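CBS domain containing membrane protein (Sphaerobacter thermophilus, PDB 4ESY) is of unknown function but carries, in this C-terminal part of a membrane protein, a pair of CBS domains that probably serve regulation, as such modules often bind adenine nucleotides. Local coordinates at residues V95-L98 with F99-G102; D129-R133 with H134-R138; S68-R72 with G73-F77; S83-L86 with S87-I90. All coordinates share one frame; numbering follows the deposited sequence.

Contact 1. Residues V95-L98 with F99-G102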
loop_
_atom_site.group_PDB
_atom_site.type_symbol
_atom_site.label_atom_id
_atom_site.label_comp_id
_atom_site.label_asym_id
_atom_site.label_seq_id
_atom_site.Cartn_x
_atom_site.Cartn_y
_atom_site.Cartn_z
ATOM N N VAL B 95 -8.367 -26.352 2.338
ATOM C CA VAL B 95 -8.248 -25.312 1.306
ATOM C C VAL B 95 -9.515 -25.303 0.466
ATOM O O VAL B 95 -10.023 -24.251 0.111
ATOM C CB VAL B 95 -7.019 -25.558 0.366
ATOM C CG1 VAL B 95 -7.005 -24.540 -0.807
ATOM C CG2 VAL B 95 -5.704 -25.543 1.150
ATOM N N GLU B 96 -10.024 -26.482 0.128
ATOM C CA GLU B 96 -11.220 -26.531 -0.692
ATOM C C GLU B 96 -12.396 -25.911 0.039
ATOM O O GLU B 96 -13.223 -25.221 -0.563
ATOM C CB GLU B 96 -11.551 -27.953 -1.126
ATOM C CG GLU B 96 -11.590 -28.113 -2.644
ATOM C CD GLU B 96 -12.429 -27.036 -3.377
ATOM O OE1 GLU B 96 -11.911 -26.454 -4.364
ATOM O OE2 GLU B 96 -13.603 -26.783 -2.995
ATOM N N HIS B 97 -12.440 -26.122 1.347
ATOM C CA HIS B 97 -13.486 -25.527 2.170
ATOM C C HIS B 97 -13.425 -23.982 2.179
ATOM O O HIS B 97 -14.460 -23.277 2.185
ATOM C CB HIS B 97 -13.407 -26.085 3.586
ATOM C CG HIS B 97 -14.417 -25.488 4.509
ATOM N ND1 HIS B 97 -15.772 -25.670 4.339
ATOM C CD2 HIS B 97 -14.273 -24.664 5.575
ATOM C CE1 HIS B 97 -16.420 -25.002 5.277
ATOM N NE2 HIS B 97 -15.534 -24.380 6.037
ATOM N N LEU B 98 -12.205 -23.457 2.188
ATOM C CA LEU B 98 -12.015 -22.024 2.042
ATOM C C LEU B 98 -12.573 -21.517 0.713
ATOM O O LEU B 98 -13.299 -20.527 0.677
ATOM C CB LEU B 98 -10.530 -21.669 2.187
ATOM C CG LEU B 98 -9.974 -21.928 3.585
ATOM C CD1 LEU B 98 -8.489 -21.535 3.642
ATOM C CD2 LEU B 98 -10.804 -21.170 4.636
ATOM N N PHE B 99 -12.223 -22.177 -0.378
ATOM C CA PHE B 99 -12.795 -21.825 -1.679
ATOM C C PHE B 99 -14.329 -21.896 -1.707
ATOM O O PHE B 99 -14.980 -21.017 -2.298
ATOM C CB PHE B 99 -12.211 -22.673 -2.810
ATOM C CG PHE B 99 -10.814 -22.283 -3.198
ATOM C CD1 PHE B 99 -10.493 -20.956 -3.460
ATOM C CD2 PHE B 99 -9.806 -23.249 -3.274
ATOM C CE1 PHE B 99 -9.180 -20.591 -3.823
ATOM C CE2 PHE B 99 -8.491 -22.902 -3.634
ATOM C CZ PHE B 99 -8.177 -21.576 -3.910
ATOM N N GLU B 100 -14.882 -22.937 -1.088
ATOM C CA GLU B 100 -16.331 -23.123 -1.006
ATOM C C GLU B 100 -16.966 -21.900 -0.315
ATOM O O GLU B 100 -17.948 -21.328 -0.784
ATOM C CB GLU B 100 -16.664 -24.415 -0.229
ATOM C CG GLU B 100 -16.207 -25.712 -0.895
ATOM C CD GLU B 100 -16.270 -26.960 0.032
ATOM O OE1 GLU B 100 -15.801 -28.048 -0.384
ATOM O OE2 GLU B 100 -16.781 -26.862 1.173
ATOM N N THR B 101 -16.382 -21.503 0.805
ATOM C CA THR B 101 -16.850 -20.357 1.560
ATOM C C THR B 101 -16.788 -19.076 0.720
ATOM O O THR B 101 -17.700 -18.260 0.775
ATOM C CB THR B 101 -16.037 -20.191 2.859
ATOM O OG1 THR B 101 -16.289 -21.325 3.709
ATOM C CG2 THR B 101 -16.474 -18.916 3.607
ATOM N N GLY B 102 -15.734 -18.919 -0.080
ATOM C CA GLY B 102 -15.573 -17.719 -0.875
ATOM C C GLY B 102 -16.622 -17.617 -1.970
ATOM O O GLY B 102 -16.967 -16.526 -2.367
HETATM O O HOH W 1 -15.722 -28.304 -3.465
#

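Contact 2. Residues D129-R133 with H134-R138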
loop_
_atom_site.group_PDB
_atom_site.type_symbol
_atom_site.label_atom_id
_atom_site.label_comp_id
_atom_site.label_asym_id
_atom_site.label_seq_id
_atom_site.Cartn_x
_atom_site.Cartn_y
_atom_site.Cartn_z
ATOM N N ASP B 129 -6.486 16.674 5.239
ATOM C CA ASP B 129 -7.005 17.027 6.541
ATOM C C ASP B 129 -8.015 16.022 7.049
ATOM O O ASP B 129 -8.015 15.691 8.225
ATOM C CB ASP B 129 -7.609 18.427 6.488
ATOM C CG ASP B 129 -6.543 19.499 6.319
ATOM O OD1 ASP B 129 -5.338 19.143 6.449
ATOM O OD2 ASP B 129 -6.904 20.676 6.054
ATOM N N GLN B 130 -8.870 15.545 6.143
ATOM C CA GLN B 130 -9.833 14.495 6.449
ATOM C C GLN B 130 -9.123 13.232 6.938
ATOM O O GLN B 130 -9.530 12.633 7.931
ATOM C CB GLN B 130 -10.695 14.170 5.214
ATOM C CG GLN B 130 -11.861 15.140 4.955
ATOM C CD GLN B 130 -12.683 14.753 3.726
ATOM O OE1 GLN B 130 -12.142 14.285 2.727
ATOM N NE2 GLN B 130 -13.991 14.958 3.798
HETATM N N MSE B 131 -8.064 12.838 6.230
HETATM C CA MSE B 131 -7.294 11.616 6.564
HETATM C C MSE B 131 -6.883 11.624 8.025
HETATM O O MSE B 131 -7.298 10.771 8.798
HETATM C CB MSE B 131 -6.008 11.479 5.741
HETATM C CG MSE B 131 -6.153 10.918 4.359
HETATM SE SE MSE B 131 -6.487 9.010 4.060
HETATM C CE MSE B 131 -6.749 9.213 2.142
ATOM N N ARG B 132 -6.071 12.609 8.387
ATOM C CA ARG B 132 -5.548 12.742 9.742
ATOM C C ARG B 132 -6.642 12.876 10.801
ATOM O O ARG B 132 -6.575 12.219 11.838
ATOM C CB ARG B 132 -4.610 13.948 9.847
ATOM C CG ARG B 132 -3.712 14.180 8.649
ATOM C CD ARG B 132 -2.786 15.371 8.912
ATOM N NE ARG B 132 -2.591 16.215 7.732
ATOM C CZ ARG B 132 -2.846 17.520 7.705
ATOM N NH1 ARG B 132 -2.646 18.216 6.588
ATOM N NH2 ARG B 132 -3.301 18.126 8.801
ATOM N N ARG B 133 -7.627 13.737 10.546
ATOM C CA ARG B 133 -8.671 14.045 11.527
ATOM C C ARG B 133 -9.481 12.826 11.916
ATOM O O ARG B 133 -9.868 12.678 13.068
ATOM C CB ARG B 133 -9.601 15.139 11.012
ATOM C CG ARG B 133 -10.853 15.379 11.842
ATOM C CD ARG B 133 -11.528 16.699 11.445
ATOM N NE ARG B 133 -11.587 16.855 9.988
ATOM C CZ ARG B 133 -10.869 17.734 9.281
ATOM N NH1 ARG B 133 -10.031 18.572 9.894
ATOM N NH2 ARG B 133 -10.995 17.779 7.954
ATOM N N HIS B 134 -9.731 11.949 10.957
ATOM C CA HIS B 134 -10.447 10.727 11.242
ATOM C C HIS B 134 -9.477 9.575 11.358
ATOM O O HIS B 134 -9.885 8.441 11.584
ATOM C CB HIS B 134 -11.454 10.430 10.144
ATOM C CG HIS B 134 -12.550 11.443 10.043
ATOM N ND1 HIS B 134 -13.647 11.436 10.878
ATOM C CD2 HIS B 134 -12.722 12.489 9.200
ATOM C CE1 HIS B 134 -14.447 12.436 10.556
ATOM N NE2 HIS B 134 -13.909 13.092 9.542
ATOM N N GLY B 135 -8.192 9.878 11.194
ATOM C CA GLY B 135 -7.129 8.881 11.247
ATOM C C GLY B 135 -7.416 7.653 10.407
ATOM O O GLY B 135 -7.282 6.522 10.892
ATOM N N ILE B 136 -7.831 7.873 9.158
ATOM C CA ILE B 136 -8.182 6.773 8.272
ATOM C C ILE B 136 -7.164 6.635 7.167
ATOM O O ILE B 136 -6.301 7.485 7.017
ATOM C CB ILE B 136 -9.590 6.944 7.680
ATOM C CG1 ILE B 136 -9.715 8.286 6.966
ATOM C CG2 ILE B 136 -10.627 6.842 8.787
ATOM C CD1 ILE B 136 -11.137 8.638 6.623
ATOM N N HIS B 137 -7.259 5.558 6.395
ATOM C CA HIS B 137 -6.269 5.276 5.357
ATOM C C HIS B 137 -6.793 5.363 3.924
ATOM O O HIS B 137 -5.997 5.302 2.963
ATOM C CB HIS B 137 -5.643 3.907 5.575
ATOM C CG HIS B 137 -4.906 3.785 6.874
ATOM N ND1 HIS B 137 -3.642 4.307 7.064
ATOM C CD2 HIS B 137 -5.266 3.221 8.052
ATOM C CE1 HIS B 137 -3.251 4.060 8.302
ATOM N NE2 HIS B 137 -4.217 3.399 8.921
ATOM N N ARG B 138 -8.108 5.510 3.776
ATOM C CA ARG B 138 -8.726 5.478 2.452
ATOM C C ARG B 138 -9.959 6.343 2.455
ATOM O O ARG B 138 -10.745 6.246 3.380
ATOM C CB ARG B 138 -9.224 4.069 2.151
ATOM C CG ARG B 138 -8.275 3.213 1.375
ATOM C CD ARG B 138 -8.820 1.793 1.309
ATOM N NE ARG B 138 -8.646 1.084 2.563
ATOM C CZ ARG B 138 -7.586 0.333 2.849
ATOM N NH1 ARG B 138 -6.606 0.203 1.960
ATOM N NH2 ARG B 138 -7.510 -0.291 4.017
#

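Contact 3. Residues S68-R72 with G73-F77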
loop_
_atom_site.group_PDB
_atom_site.type_symbol
_atom_site.label_atom_id
_atom_site.label_comp_id
_atom_site.label_asym_id
_atom_site.label_seq_id
_atom_site.Cartn_x
_atom_site.Cartn_y
_atom_site.Cartn_z
ATOM N N SER B 68 -7.953 -7.242 3.137
ATOM C CA SER B 68 -7.955 -7.626 4.532
ATOM C C SER B 68 -9.369 -7.955 4.992
ATOM O O SER B 68 -9.552 -8.745 5.922
ATOM C CB SER B 68 -7.348 -6.514 5.417
ATOM O OG SER B 68 -8.045 -5.296 5.217
ATOM N N ASP B 69 -10.364 -7.383 4.315
ATOM C CA ASP B 69 -11.754 -7.673 4.667
ATOM C C ASP B 69 -12.121 -9.141 4.514
ATOM O O ASP B 69 -13.014 -9.622 5.196
ATOM C CB ASP B 69 -12.742 -6.824 3.851
ATOM C CG ASP B 69 -12.718 -5.355 4.248
ATOM O OD1 ASP B 69 -12.508 -5.040 5.458
ATOM O OD2 ASP B 69 -12.895 -4.512 3.329
ATOM N N PHE B 70 -11.448 -9.846 3.606
ATOM C CA PHE B 70 -11.708 -11.280 3.422
ATOM C C PHE B 70 -11.527 -12.017 4.757
ATOM O O PHE B 70 -12.241 -12.965 5.045
ATOM C CB PHE B 70 -10.764 -11.848 2.350
ATOM C CG PHE B 70 -11.196 -11.583 0.954
ATOM C CD1 PHE B 70 -11.453 -12.647 0.096
ATOM C CD2 PHE B 70 -11.369 -10.260 0.485
ATOM C CE1 PHE B 70 -11.865 -12.432 -1.228
ATOM C CE2 PHE B 70 -11.781 -10.026 -0.852
ATOM C CZ PHE B 70 -12.019 -11.114 -1.704
ATOM N N LEU B 71 -10.608 -11.554 5.605
ATOM C CA LEU B 71 -10.437 -12.215 6.921
ATOM C C LEU B 71 -11.692 -12.168 7.763
ATOM O O LEU B 71 -11.863 -12.988 8.645
ATOM C CB LEU B 71 -9.299 -11.583 7.728
ATOM C CG LEU B 71 -7.966 -11.529 6.985
ATOM C CD1 LEU B 71 -6.877 -10.820 7.808
ATOM C CD2 LEU B 71 -7.555 -12.924 6.623
ATOM N N ARG B 72 -12.540 -11.157 7.553
ATOM C CA ARG B 72 -13.785 -11.060 8.305
ATOM C C ARG B 72 -14.695 -12.251 8.031
ATOM O O ARG B 72 -15.567 -12.566 8.821
ATOM C CB ARG B 72 -14.536 -9.797 7.939
ATOM C CG ARG B 72 -13.853 -8.506 8.301
ATOM C CD ARG B 72 -14.692 -7.346 7.748
ATOM N NE ARG B 72 -14.062 -6.046 7.919
ATOM C CZ ARG B 72 -13.989 -5.398 9.081
ATOM N NH1 ARG B 72 -13.390 -4.215 9.136
ATOM N NH2 ARG B 72 -14.504 -5.935 10.190
ATOM N N GLY B 73 -14.511 -12.906 6.892
ATOM C CA GLY B 73 -15.230 -14.144 6.612
ATOM C C GLY B 73 -14.351 -15.362 6.817
ATOM O O GLY B 73 -14.642 -16.449 6.316
ATOM N N SER B 74 -13.257 -15.175 7.540
ATOM C CA SER B 74 -12.314 -16.262 7.817
ATOM C C SER B 74 -11.650 -16.849 6.587
ATOM O O SER B 74 -11.300 -18.026 6.587
ATOM C CB SER B 74 -12.981 -17.391 8.621
ATOM O OG SER B 74 -13.508 -16.879 9.819
ATOM N N ILE B 75 -11.456 -16.030 5.552
ATOM C CA ILE B 75 -10.743 -16.468 4.357
ATOM C C ILE B 75 -9.506 -15.579 4.198
ATOM O O ILE B 75 -9.614 -14.349 4.185
ATOM C CB ILE B 75 -11.598 -16.239 3.078
ATOM C CG1 ILE B 75 -12.935 -16.973 3.158
ATOM C CG2 ILE B 75 -10.852 -16.648 1.827
ATOM C CD1 ILE B 75 -13.933 -16.469 2.084
ATOM N N PRO B 76 -8.326 -16.199 4.052
ATOM C CA PRO B 76 -7.142 -15.387 3.804
ATOM C C PRO B 76 -7.114 -15.055 2.295
ATOM O O PRO B 76 -7.119 -15.951 1.444
ATOM C CB PRO B 76 -5.990 -16.339 4.177
ATOM C CG PRO B 76 -6.524 -17.712 3.816
ATOM C CD PRO B 76 -8.053 -17.646 3.927
ATOM N N PHE B 77 -7.078 -13.777 1.960
ATOM C CA PHE B 77 -7.067 -13.392 0.538
ATOM C C PHE B 77 -5.957 -14.120 -0.250
ATOM O O PHE B 77 -6.097 -14.401 -1.446
ATOM C CB PHE B 77 -6.948 -11.878 0.405
ATOM C CG PHE B 77 -6.937 -11.390 -1.027
ATOM C CD1 PHE B 77 -8.120 -10.979 -1.647
ATOM C CD2 PHE B 77 -5.769 -11.359 -1.746
ATOM C CE1 PHE B 77 -8.111 -10.520 -2.980
ATOM C CE2 PHE B 77 -5.756 -10.904 -3.096
ATOM C CZ PHE B 77 -6.935 -10.494 -3.695
HETATM O O HOH W 2 -15.943 -15.501 9.705
#

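Contact 4. Residues S83-L86 with S87-I90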
loop_
_atom_site.group_PDB
_atom_site.type_symbol
_atom_site.label_atom_id
_atom_site.label_comp_id
_atom_site.label_asym_id
_atom_site.label_seq_id
_atom_site.Cartn_x
_atom_site.Cartn_y
_atom_site.Cartn_z
ATOM N N SER B 83 -2.536 -20.575 -3.802
ATOM C CA SER B 83 -3.127 -21.723 -3.106
ATOM C C SER B 83 -2.153 -22.903 -2.989
ATOM O O SER B 83 -2.166 -23.617 -1.993
ATOM C CB SER B 83 -4.434 -22.185 -3.768
ATOM O OG SER B 83 -4.238 -22.447 -5.142
ATOM N N GLU B 84 -1.325 -23.093 -4.013
ATOM C CA GLU B 84 -0.364 -24.184 -4.018
ATOM C C GLU B 84 0.689 -24.080 -2.888
ATOM O O GLU B 84 1.084 -25.088 -2.307
ATOM C CB GLU B 84 0.277 -24.330 -5.407
ATOM C CG GLU B 84 1.135 -23.155 -5.876
ATOM C CD GLU B 84 0.424 -21.803 -5.907
ATOM O OE1 GLU B 84 1.119 -20.810 -5.588
ATOM O OE2 GLU B 84 -0.795 -21.726 -6.252
ATOM N N ILE B 85 1.109 -22.862 -2.568
ATOM C CA ILE B 85 2.061 -22.614 -1.476
ATOM C C ILE B 85 1.333 -22.820 -0.149
ATOM O O ILE B 85 1.860 -23.414 0.764
ATOM C CB ILE B 85 2.676 -21.180 -1.590
ATOM C CG1 ILE B 85 3.593 -21.113 -2.815
ATOM C CG2 ILE B 85 3.478 -20.791 -0.363
ATOM C CD1 ILE B 85 4.027 -19.698 -3.191
ATOM N N LEU B 86 0.101 -22.338 -0.069
ATOM C CA LEU B 86 -0.720 -22.538 1.110
ATOM C C LEU B 86 -1.068 -23.995 1.379
ATOM O O LEU B 86 -1.127 -24.408 2.544
ATOM C CB LEU B 86 -1.973 -21.679 1.054
ATOM C CG LEU B 86 -1.646 -20.209 1.319
ATOM C CD1 LEU B 86 -2.926 -19.393 1.468
ATOM C CD2 LEU B 86 -0.739 -20.054 2.554
ATOM N N SER B 87 -1.231 -24.779 0.313
ATOM C CA SER B 87 -1.476 -26.221 0.440
ATOM C C SER B 87 -0.335 -27.015 1.037
ATOM O O SER B 87 -0.530 -28.148 1.448
ATOM C CB SER B 87 -1.871 -26.833 -0.897
ATOM O OG SER B 87 -3.005 -26.145 -1.402
ATOM N N ARG B 88 0.862 -26.453 1.084
ATOM C CA ARG B 88 1.932 -27.147 1.807
ATOM C C ARG B 88 1.701 -26.995 3.304
ATOM O O ARG B 88 2.209 -27.776 4.100
ATOM C CB ARG B 88 3.306 -26.596 1.446
ATOM C CG ARG B 88 3.671 -26.707 -0.008
ATOM C CD ARG B 88 4.955 -25.922 -0.262
ATOM N NE ARG B 88 5.091 -25.588 -1.675
ATOM C CZ ARG B 88 5.790 -24.557 -2.129
ATOM N NH1 ARG B 88 6.421 -23.746 -1.270
ATOM N NH2 ARG B 88 5.859 -24.340 -3.442
ATOM N N ALA B 89 0.926 -25.982 3.673
ATOM C CA ALA B 89 0.644 -25.683 5.073
ATOM C C ALA B 89 -0.684 -26.275 5.558
ATOM O O ALA B 89 -0.835 -26.608 6.716
ATOM C CB ALA B 89 0.642 -24.176 5.284
ATOM N N ILE B 90 -1.643 -26.373 4.648
ATOM C CA ILE B 90 -3.039 -26.648 4.964
ATOM C C ILE B 90 -3.476 -27.849 4.123
ATOM O O ILE B 90 -3.292 -27.848 2.903
ATOM C CB ILE B 90 -3.887 -25.420 4.571
ATOM C CG1 ILE B 90 -3.352 -24.160 5.278
ATOM C CG2 ILE B 90 -5.335 -25.627 4.892
ATOM C CD1 ILE B 90 -4.070 -22.856 4.924
#

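Contact 1. Residues V95-L98 with F99-G102
Val95 and Phe99, one helical turn apart, run side by side and point the same way. Val95 CG1, anti to its own backbone N (chi1 174°), lies 3.6 Å from Phe99 CE2, which puts a single methyl branch beside the CD2-CE2 side of the ring. Glu96 instead crosses Phe99 at about a right angle, its carboxylate plane turned 39° from the ring plane.

Glu96 and Glu100 also cross nearly perpendicularly, bringing OE2 of Glu96 to 3.6 Å from OE1 of Glu100. Two like charges so close would be expected to repel. One water donates to both, at 2.7 Å from Glu96 OE2 and 3.1 Å from Glu100 OE1, and would be expected to ease the repulsion; Arg103 adds a salt bridge to Glu96 OE2. Glu100 has a second conformer, so its half of the bridge is the less certain.

The His97 ring has two different visitors. Glu100 OE2 sits at its edge, 3.5 Å from His97 ND1, with carboxylate and ring planes 86° apart. Thr101 OG1 lies over one face, 3.9 Å above the ring plane and offset toward the rim. That hydroxyl donates to His97 O at 3.1 Å, while Thr101 N reaches the same oxygen from the opposite face of the carbonyl plane, so two donors grip one acceptor.

All of this belongs to helix 92-102, whose Val95, Leu98 and Phe99 side chains rest on Ile79 in the loop before helix 83-86, while His97 packs on a basic side chain of another chain.

Contact 2. Residues D129-R133 with H134-R138
Met131 and Ile136 meet through a Schellman motif that closes helix 124-134. Ile136 N donates to Met131 O at 3.0 Å, spanning five residues, and inside that loop Gly135 N makes a weak bond of 2.9 Å to Arg132 O. Gly135 takes positive phi (48°), which reverses the chain and is the conformation a glycine accepts readily. The last regular helical bond across the junction runs from His134 N to Gln130 O, 3.1 Å long.

The side chains follow this turn. Met131, present as selenomethionine, bends at chi2 (-74°) and brings SE back to 3.3 Å from Ile136 O. It is buried between Ile139 and Val151 of the two-stranded sheet and Leu156 of helix 153-157, while Ile136 O is bonded by Arg153. The His134 ring turns its edge to Gln130 O, with CD2 at 3.4 Å from that oxygen, and has Arg133 CG over one face.

Further out, the arginines fold back along the helix. Arg132 NH1 forms a salt bridge of 2.9 Å with Asp129 OD1, and Asp129 OD2 has a second charged partner in Arg16 of helix 2-17. Arg133 bends at chi3, and its guanidinium lies flat against the backbone one turn earlier, with Asp129 O 3.6 Å above the plane and over its centre.

Contact 3. Residues S68-R72 with G73-F77
Phe70 and Phe77 form a T-shaped pair, with the edge of Phe77 turned to the face of Phe70. The centroids are 5.1 Å apart and the planes meet at 85°. Phe77 CG is anti to its backbone N (chi1 -180°), which carries the ring across the turn until CD1 stands 3.7 Å above the plane of the Phe70 ring, over its centre. Both rings are buried against helix 37-46, Phe70 on Leu37 and Val40, Phe77 on Met44 and Leu45. Ile75 CG2 approaches Phe70 at the ring edge. Leu71 belongs to this packed part too: its CD2 lies 3.5 Å from Ile75 O and alongside Pro76, and Leu71 and Pro76 rest on the backbone of another chain.

Behind the rings, Phe70 O is gripped from opposite faces of its carbonyl plane. Gly73 N lies 2.9 Å from Phe70 O, and Ile75 N lies 3.2 Å from it. The second of these bonds, with Ser74 N to Leu71 O at 2.8 Å inside it and a positive phi at Ser74 (63°), has the pattern of a Schellman motif. It ends 3-10-like turns, in which Leu71 N and Arg72 N also bond three residues back, within the first CBS domain.

Exposed Arg72 reaches back with an extended chain to a buried Asp69, where NE bonds OD1 at 3.1 Å; the oxygen lies in the guanidinium plane but is met from above the carboxylate. Asp69 OD2 is taken by Thr66 N. The looser side is where a water spans Arg72 O and Ser74 OG, 2.8 Å from the latter.

Contact 4. Residues S83-L86 with S87-I90
Hydrogen bonds come first, and Ser87 makes two to one acceptor. Its N and its OG each lie 2.7 Å from Ser83 O, the carbonyl one turn back. OG stands beside its own backbone N (chi1 -56°), which turns the hydroxyl to the helix backbone. The amide is tilted only 20° from the carbonyl plane, whereas the hydroxyl comes from well above it.

After Ser87 the spacing tightens. Arg88 N reaches Ile85 O at 3.2 Å and Ala89 N reaches Leu86 O at 2.8 Å, both three residues back. The donors stand well above the carbonyl planes, 64° out of plane for Arg88 N, as expected when a helix winds down through tighter turns. Ile90 N adds a weak bond of 2.9 Å to Leu86 O. Leu86 O thus has Ala89 CB at 3.3 Å and the CG1 arm of Ile90 beside it.

The remaining side-chain contact is apolar against flat. Arg88 is extended from CG to NE and lays its guanidinium across Ile85, so that Ile85 CG1 lies 3.7 Å off the plane, offset toward the rim. Arg88 is exposed here, while Ile85 also packs on an acidic side chain of another chain. Arg88 touches a crystal neighbour, so its pose may owe something to crystal packing.

The short helix 83-86 and the turn after it lie against helix 92-102, Ser83 on Phe99 and both Ser87 and Ile90 on Val95, while Ile85 and Leu86 pack on Trp78 of the preceding loop.

In the fold
Along the chain the order is contact 3, contact 4, contact 1, contact 2. The first three cluster on one side of the chain's centre. Contact 1, on helix 92-102, touches both of the others: Leu98, Thr101 and Gly102 meet residues 74-76 of contact 3, and Val95 and Phe99 meet contact 4, with centres about 12 and 13 Å away. Contacts 3 and 4 do not touch each other. Contact 2 lies in the second CBS domain, its centre about 24 Å from contact 3, in the first, and 35 Å or more from the other two. Contacts 1, 3 and 4 thus build one packed helical group, while contact 2 ends a helix well away from it.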